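Local coordinates for phenolic acid decarboxylase (Sedimentibacter hydroxybenzoicus, PDB 7AE5) that catalyses the decarboxylation of vanillic acid and, reversibly, of 4-hydroxybenzoate and 3,4-dihydroxybenzoate, using prenylated FMN and manganese in the manner of the UbiD family, at the interface of chains A and B and the interface of chains A and C. Sequence-based numbering; all coordinates share one arbitrary frame. Chains: chain A/B, Phenolic acid decarboxylase; chain C, Protein ShdD.

Contact 1: the interface of chains A and B. Residues chain A 36, 39, 43, 309; chain B 460-461, 464.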
ATOM      1  N   ALA A  36      42.090 -10.141  18.284  1.00 45.35           N
ATOM      2  CA  ALA A  36      41.495  -9.224  19.250  1.00 45.90           C
ATOM      3  C   ALA A  36      42.050  -7.816  19.098  1.00 44.52           C
ATOM      4  O   ALA A  36      41.336  -6.839  19.346  1.00 44.49           O
ATOM      5  CB  ALA A  36      41.722  -9.732  20.674  1.00 48.58           C
ATOM      6  N   ARG A  39      40.244  -6.410  15.959  1.00 37.38           N
ATOM      7  CA  ARG A  39      38.898  -6.001  16.347  1.00 38.46           C
ATOM      8  C   ARG A  39      38.934  -4.758  17.225  1.00 40.03           C
ATOM      9  O   ARG A  39      38.080  -3.874  17.100  1.00 40.95           O
ATOM     10  CB  ARG A  39      38.193  -7.151  17.068  1.00 39.92           C
ATOM     11  CG  ARG A  39      36.802  -6.824  17.587  1.00 41.39           C
ATOM     12  CD  ARG A  39      35.781  -6.753  16.465  1.00 40.59           C
ATOM     13  NE  ARG A  39      35.598  -5.395  15.969  1.00 40.66           N
ATOM     14  CZ  ARG A  39      34.771  -5.060  14.988  1.00 40.11           C
ATOM     15  NH1 ARG A  39      34.031  -5.965  14.368  1.00 38.52           N
ATOM     16  NH2 ARG A  39      34.681  -3.784  14.623  1.00 40.66           N
ATOM     17  N   ASN A  43      37.483  -1.011  16.715  1.00 48.27           N
ATOM     18  CA  ASN A  43      36.501  -0.537  17.683  1.00 50.80           C
ATOM     19  C   ASN A  43      36.819   0.844  18.240  1.00 52.82           C
ATOM     20  O   ASN A  43      35.955   1.437  18.895  1.00 54.55           O
ATOM     21  CB  ASN A  43      36.374  -1.537  18.833  1.00 50.25           C
ATOM     22  CG  ASN A  43      35.525  -2.737  18.468  1.00 49.38           C
ATOM     23  OD1 ASN A  43      35.033  -2.845  17.342  1.00 49.02           O
ATOM     24  ND2 ASN A  43      35.349  -3.648  19.417  1.00 49.25           N
ATOM     25  N   TYR A 309      41.878  -8.377   9.642  1.00 41.66           N
ATOM     26  CA  TYR A 309      40.778  -8.877  10.452  1.00 41.25           C
ATOM     27  C   TYR A 309      39.458  -8.388   9.874  1.00 40.51           C
ATOM     28  O   TYR A 309      39.341  -7.231   9.459  1.00 39.76           O
ATOM     29  CB  TYR A 309      40.885  -8.430  11.913  1.00 40.64           C
ATOM     30  CG  TYR A 309      39.634  -8.762  12.699  1.00 40.37           C
ATOM     31  CD1 TYR A 309      39.433 -10.036  13.212  1.00 41.15           C
ATOM     32  CD2 TYR A 309      38.636  -7.812  12.898  1.00 39.56           C
ATOM     33  CE1 TYR A 309      38.285 -10.352  13.914  1.00 41.15           C
ATOM     34  CE2 TYR A 309      37.482  -8.119  13.595  1.00 39.61           C
ATOM     35  CZ  TYR A 309      37.313  -9.393  14.101  1.00 40.42           C
ATOM     36  OH  TYR A 309      36.169  -9.710  14.801  1.00 40.69           O
TER
ATOM     37  N   PRO B 460      33.010 -10.954  18.341  1.00 49.58           N
ATOM     38  CA  PRO B 460      34.370 -10.447  18.516  1.00 49.32           C
ATOM     39  C   PRO B 460      35.252 -11.477  19.197  1.00 50.57           C
ATOM     40  O   PRO B 460      34.777 -12.275  20.023  1.00 51.27           O
ATOM     41  CB  PRO B 460      34.174  -9.201  19.401  1.00 47.92           C
ATOM     42  CG  PRO B 460      32.819  -9.353  20.008  1.00 47.53           C
ATOM     43  CD  PRO B 460      32.008 -10.110  19.011  1.00 48.25           C
ATOM     44  N   PRO B 461      36.546 -11.502  18.878  1.00 48.76           N
ATOM     45  CA  PRO B 461      37.446 -12.471  19.509  1.00 49.81           C
ATOM     46  C   PRO B 461      37.586 -12.216  21.002  1.00 49.59           C
ATOM     47  O   PRO B 461      37.305 -11.127  21.508  1.00 48.53           O
ATOM     48  CB  PRO B 461      38.780 -12.250  18.782  1.00 49.91           C
ATOM     49  CG  PRO B 461      38.428 -11.511  17.527  1.00 49.22           C
ATOM     50  CD  PRO B 461      37.232 -10.681  17.869  1.00 48.23           C
ATOM     51  N   THR B 464      38.841  -8.754  23.324  1.00 51.12           N
ATOM     52  CA  THR B 464      38.746  -7.542  22.517  1.00 50.32           C
ATOM     53  C   THR B 464      38.701  -6.296  23.393  1.00 49.60           C
ATOM     54  O   THR B 464      39.333  -5.280  23.074  1.00 49.55           O
ATOM     55  CB  THR B 464      37.516  -7.614  21.610  1.00 49.74           C
ATOM     56  OG1 THR B 464      37.777  -8.509  20.522  1.00 50.52           O
ATOM     57  CG2 THR B 464      37.166  -6.239  21.060  1.00 48.73           C
TER
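At this part of the two-fold interface of the UbiD-family decarboxylase, the proline pair B:Pro460-B:Pro461 and the first turn of helix 464-476 of chain B lie against helix 33-43 of chain A, where A:Arg39 meets B:Pro460, B:Pro461 and B:Thr464. In this patch it is the aliphatic stem of A:Arg39 that touches chain B. With CG anti to the backbone N (chi1 177°), A:Arg39 CB packs on B:Pro461 CD at 3.7 Å and A:Arg39 CG abuts the methyl CG2 of B:Thr464 at 3.5 Å. B:Pro460 CB touches A:Arg39 CG at 4.0 Å. Further bends at chi2 and chi3 turn the guanidinium away from this proline and bring NH2 to OD1 of A:Asn43 on the same helix in a weak hydrogen bond. The methyl B:Thr464 CG2 also meets the amide ND2 of A:Asn43 at 3.6 Å, the two side chains crossing at about a right angle. The hydroxyl B:Thr464 OG1 rests against the arginine stem and bonds to the carbonyl O of B:Pro461 at 2.8 Å, the donor tilted 29° from the carbonyl plane, which ties the proline turn to the start of the helix. A serine here would lack the methyl and is likely to leave a gap beside A:Arg39 CG and A:Asn43 ND2. B:Pro461 is wedged between two elements of chain A: its CB faces A:Ala36 CA at 4.1 Å, while CG lies 3.8 Å from CE1 of A:Tyr309, which approaches from the opposite direction by its phenol end. The patch and its symmetry twin probably help to dock each C-terminal segment on the neighbouring subunit in the hexameric enzyme.

Contact 2: the interface of chains A and C. Residues chain A 31, 59, 131-132, 141; chain C 25, 35-36, 39.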
ATOM      1  N   GLU A  31      46.882 -16.631  18.817  1.00 56.99           N
ATOM      2  CA  GLU A  31      45.455 -16.539  19.065  1.00 57.52           C
ATOM      3  C   GLU A  31      45.200 -16.435  20.561  1.00 59.77           C
ATOM      4  O   GLU A  31      45.865 -17.111  21.355  1.00 62.04           O
ATOM      5  CB  GLU A  31      44.709 -17.756  18.498  1.00 59.27           C
ATOM      6  CG  GLU A  31      45.025 -18.050  17.047  1.00 57.20           C
ATOM      7  CD  GLU A  31      46.032 -19.169  16.883  1.00 58.88           C
ATOM      8  OE1 GLU A  31      46.174 -19.992  17.812  1.00 61.98           O
ATOM      9  OE2 GLU A  31      46.686 -19.223  15.822  1.00 57.22           O
ATOM     10  N   TYR A  59      57.080 -17.692  16.441  1.00 64.11           N
ATOM     11  CA  TYR A  59      57.393 -17.213  15.105  1.00 62.77           C
ATOM     12  C   TYR A  59      58.620 -16.309  15.129  1.00 62.57           C
ATOM     13  O   TYR A  59      58.997 -15.758  16.166  1.00 63.18           O
ATOM     14  CB  TYR A  59      56.202 -16.461  14.503  1.00 61.63           C
ATOM     15  CG  TYR A  59      55.039 -17.358  14.150  1.00 61.64           C
ATOM     16  CD1 TYR A  59      55.144 -18.296  13.131  1.00 61.35           C
ATOM     17  CD2 TYR A  59      53.836 -17.267  14.836  1.00 62.06           C
ATOM     18  CE1 TYR A  59      54.081 -19.117  12.803  1.00 61.40           C
ATOM     19  CE2 TYR A  59      52.767 -18.083  14.515  1.00 62.16           C
ATOM     20  CZ  TYR A  59      52.895 -19.006  13.499  1.00 61.77           C
ATOM     21  OH  TYR A  59      51.833 -19.820  13.180  1.00 61.90           O
ATOM     22  N   LEU A 131      51.347 -17.264  10.936  1.00 51.46           N
ATOM     23  CA  LEU A 131      49.946 -17.576  10.703  1.00 51.18           C
ATOM     24  C   LEU A 131      49.194 -17.702  12.023  1.00 50.85           C
ATOM     25  O   LEU A 131      49.766 -18.043  13.062  1.00 51.38           O
ATOM     26  CB  LEU A 131      49.816 -18.871   9.901  1.00 52.74           C
ATOM     27  CG  LEU A 131      50.442 -18.866   8.504  1.00 53.66           C
ATOM     28  CD1 LEU A 131      50.624 -20.286   7.994  1.00 55.84           C
ATOM     29  CD2 LEU A 131      49.597 -18.051   7.536  1.00 53.01           C
ATOM     30  N   TYR A 132      47.895 -17.423  11.972  1.00 52.26           N
ATOM     31  CA  TYR A 132      47.060 -17.435  13.166  1.00 52.19           C
ATOM     32  C   TYR A 132      45.609 -17.618  12.745  1.00 51.95           C
ATOM     33  O   TYR A 132      45.269 -17.558  11.561  1.00 51.74           O
ATOM     34  CB  TYR A 132      47.234 -16.151  13.983  1.00 51.78           C
ATOM     35  CG  TYR A 132      46.812 -14.904  13.244  1.00 50.74           C
ATOM     36  CD1 TYR A 132      47.676 -14.271  12.360  1.00 50.13           C
ATOM     37  CD2 TYR A 132      45.547 -14.361  13.425  1.00 50.56           C
ATOM     38  CE1 TYR A 132      47.293 -13.132  11.681  1.00 49.12           C
ATOM     39  CE2 TYR A 132      45.156 -13.225  12.749  1.00 49.67           C
ATOM     40  CZ  TYR A 132      46.030 -12.615  11.878  1.00 48.80           C
ATOM     41  OH  TYR A 132      45.642 -11.480  11.205  1.00 47.82           O
ATOM     42  N   PHE A 141      43.931 -21.465   9.674  1.00 63.32           N
ATOM     43  CA  PHE A 141      44.669 -20.213   9.597  1.00 62.08           C
ATOM     44  C   PHE A 141      44.576 -19.663   8.182  1.00 62.58           C
ATOM     45  O   PHE A 141      44.777 -20.396   7.208  1.00 64.82           O
ATOM     46  CB  PHE A 141      46.129 -20.421  10.000  1.00 62.42           C
ATOM     47  CG  PHE A 141      46.300 -21.094  11.331  1.00 62.43           C
ATOM     48  CD1 PHE A 141      45.433 -20.821  12.377  1.00 61.49           C
ATOM     49  CD2 PHE A 141      47.330 -21.995  11.539  1.00 63.63           C
ATOM     50  CE1 PHE A 141      45.586 -21.438  13.603  1.00 61.78           C
ATOM     51  CE2 PHE A 141      47.489 -22.615  12.764  1.00 63.74           C
ATOM     52  CZ  PHE A 141      46.616 -22.336  13.797  1.00 62.82           C
TER
ATOM     53  N   VAL C  25      50.961 -27.520  15.589  1.00 59.56           N
ATOM     54  CA  VAL C  25      49.740 -27.346  14.812  1.00 56.60           C
ATOM     55  C   VAL C  25      49.326 -28.704  14.264  1.00 56.14           C
ATOM     56  O   VAL C  25      50.124 -29.382  13.607  1.00 55.84           O
ATOM     57  CB  VAL C  25      49.928 -26.327  13.673  1.00 52.34           C
ATOM     58  CG1 VAL C  25      48.781 -26.424  12.677  1.00 48.46           C
ATOM     59  CG2 VAL C  25      50.031 -24.921  14.234  1.00 52.36           C
ATOM     60  N   TRP C  35      44.316 -26.702  13.948  1.00 54.16           N
ATOM     61  CA  TRP C  35      44.291 -26.027  15.236  1.00 53.76           C
ATOM     62  C   TRP C  35      45.644 -26.182  15.915  1.00 54.01           C
ATOM     63  O   TRP C  35      46.339 -27.184  15.726  1.00 54.33           O
ATOM     64  CB  TRP C  35      43.171 -26.568  16.134  1.00 54.81           C
ATOM     65  CG  TRP C  35      43.419 -27.945  16.684  1.00 56.20           C
ATOM     66  CD1 TRP C  35      43.989 -28.257  17.883  1.00 57.62           C
ATOM     67  CD2 TRP C  35      43.087 -29.194  16.062  1.00 56.88           C
ATOM     68  NE1 TRP C  35      44.041 -29.620  18.043  1.00 58.60           N
ATOM     69  CE2 TRP C  35      43.493 -30.219  16.939  1.00 58.27           C
ATOM     70  CE3 TRP C  35      42.489 -29.545  14.847  1.00 56.97           C
ATOM     71  CZ2 TRP C  35      43.321 -31.569  16.642  1.00 59.40           C
ATOM     72  CZ3 TRP C  35      42.320 -30.886  14.553  1.00 58.70           C
ATOM     73  CH2 TRP C  35      42.733 -31.881  15.448  1.00 59.75           C
ATOM     74  N   ARG C  36      46.007 -25.173  16.702  1.00 58.85           N
ATOM     75  CA  ARG C  36      47.252 -25.187  17.449  1.00 59.62           C
ATOM     76  C   ARG C  36      47.083 -25.951  18.757  1.00 62.02           C
ATOM     77  O   ARG C  36      45.976 -26.102  19.283  1.00 63.39           O
ATOM     78  CB  ARG C  36      47.720 -23.760  17.736  1.00 59.99           C
ATOM     79  CG  ARG C  36      49.181 -23.500  17.433  1.00 59.07           C
ATOM     80  CD  ARG C  36      49.594 -22.135  17.952  1.00 60.43           C
ATOM     81  NE  ARG C  36      49.076 -21.058  17.114  1.00 59.08           N
ATOM     82  CZ  ARG C  36      49.459 -20.810  15.869  1.00 56.48           C
ATOM     83  NH1 ARG C  36      50.402 -21.526  15.277  1.00 55.23           N
ATOM     84  NH2 ARG C  36      48.885 -19.815  15.201  1.00 55.55           N
ATOM     85  N   GLU C  39      45.568 -23.919  21.547  1.00 74.47           N
ATOM     86  CA  GLU C  39      44.156 -23.584  21.471  1.00 74.68           C
ATOM     87  C   GLU C  39      43.313 -24.644  22.173  1.00 75.79           C
ATOM     88  O   GLU C  39      43.747 -25.775  22.403  1.00 75.83           O
ATOM     89  CB  GLU C  39      43.706 -23.450  20.014  1.00 71.10           C
ATOM     90  CG  GLU C  39      44.429 -22.379  19.215  1.00 69.46           C
ATOM     91  CD  GLU C  39      43.870 -22.229  17.810  1.00 66.12           C
ATOM     92  OE1 GLU C  39      42.727 -21.745  17.669  1.00 66.25           O
ATOM     93  OE2 GLU C  39      44.572 -22.601  16.845  1.00 63.87           O
TER
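C:Arg36, at the end of strand 34-36 in the zinc-binding protein ShdD, reaches into a pocket with polar walls and one aromatic face on the UbiD-family subunit, where A:Glu31, A:Tyr59, A:Leu131 and A:Phe141 receive it. C:Arg36 CB lies 4.1 Å from the carboxylate OE1 of A:Glu31. The chain then runs straight through CG (chi2 -171°), and CD passes the same oxygen before the bend at chi3. C:Arg36 NE donates to OE1 of A:Glu31 at 3.2 Å, on the syn side of the carboxylate. The guanidinium and carboxylate planes are nearly coplanar (5° apart), and the two groups form a salt bridge; the modelled NH2–OE2 separation is too short to be reliable. C:Arg36 CZ lies just outside the outline of the A:Phe141 ring, 3.8 Å from that ring's CZ. C:Arg36 NH1 donates to the phenol OH of A:Tyr59 at 3.1 Å, with the tyrosine ring turned almost perpendicular to the guanidinium. C:Arg36 NH2 donates to the backbone O of A:Leu131 at 2.9 Å, and A:Tyr59 OH reaches this carbonyl from the same face. C:Arg36 NH2 also comes over the A:Phe141 face, toward the rim and 4.1 Å from the ring centroid, in a cation-pi contact, the two planes 9° apart. C:Val25 CG2 and C:Glu39 OE2 meet the edge of that ring. C:Glu39 OE2 in turn accepts the backbone N of C:Arg36 at 2.9 Å; its carboxylate lies beside that of A:Glu31, and the guanidinium probably offsets their mutual repulsion.

Contact 1 and contact 2 are about 17 Å apart, measured between the centres of their C-alpha atoms, and share no residue. They are close in the chain A sequence: A:Glu31 of contact 2 lies in the loop just before helix 33-43, which supplies much of the chain A side of contact 1. A short stretch of one subunit thus faces both a second decarboxylase chain and ShdD. Their centres lie about 13 Å and 19 Å, respectively, from the predicted proton donor A:Glu278. Contact 1 joins like subunits and contact 2 unlike ones, in a deposited assembly of six copies of each protein.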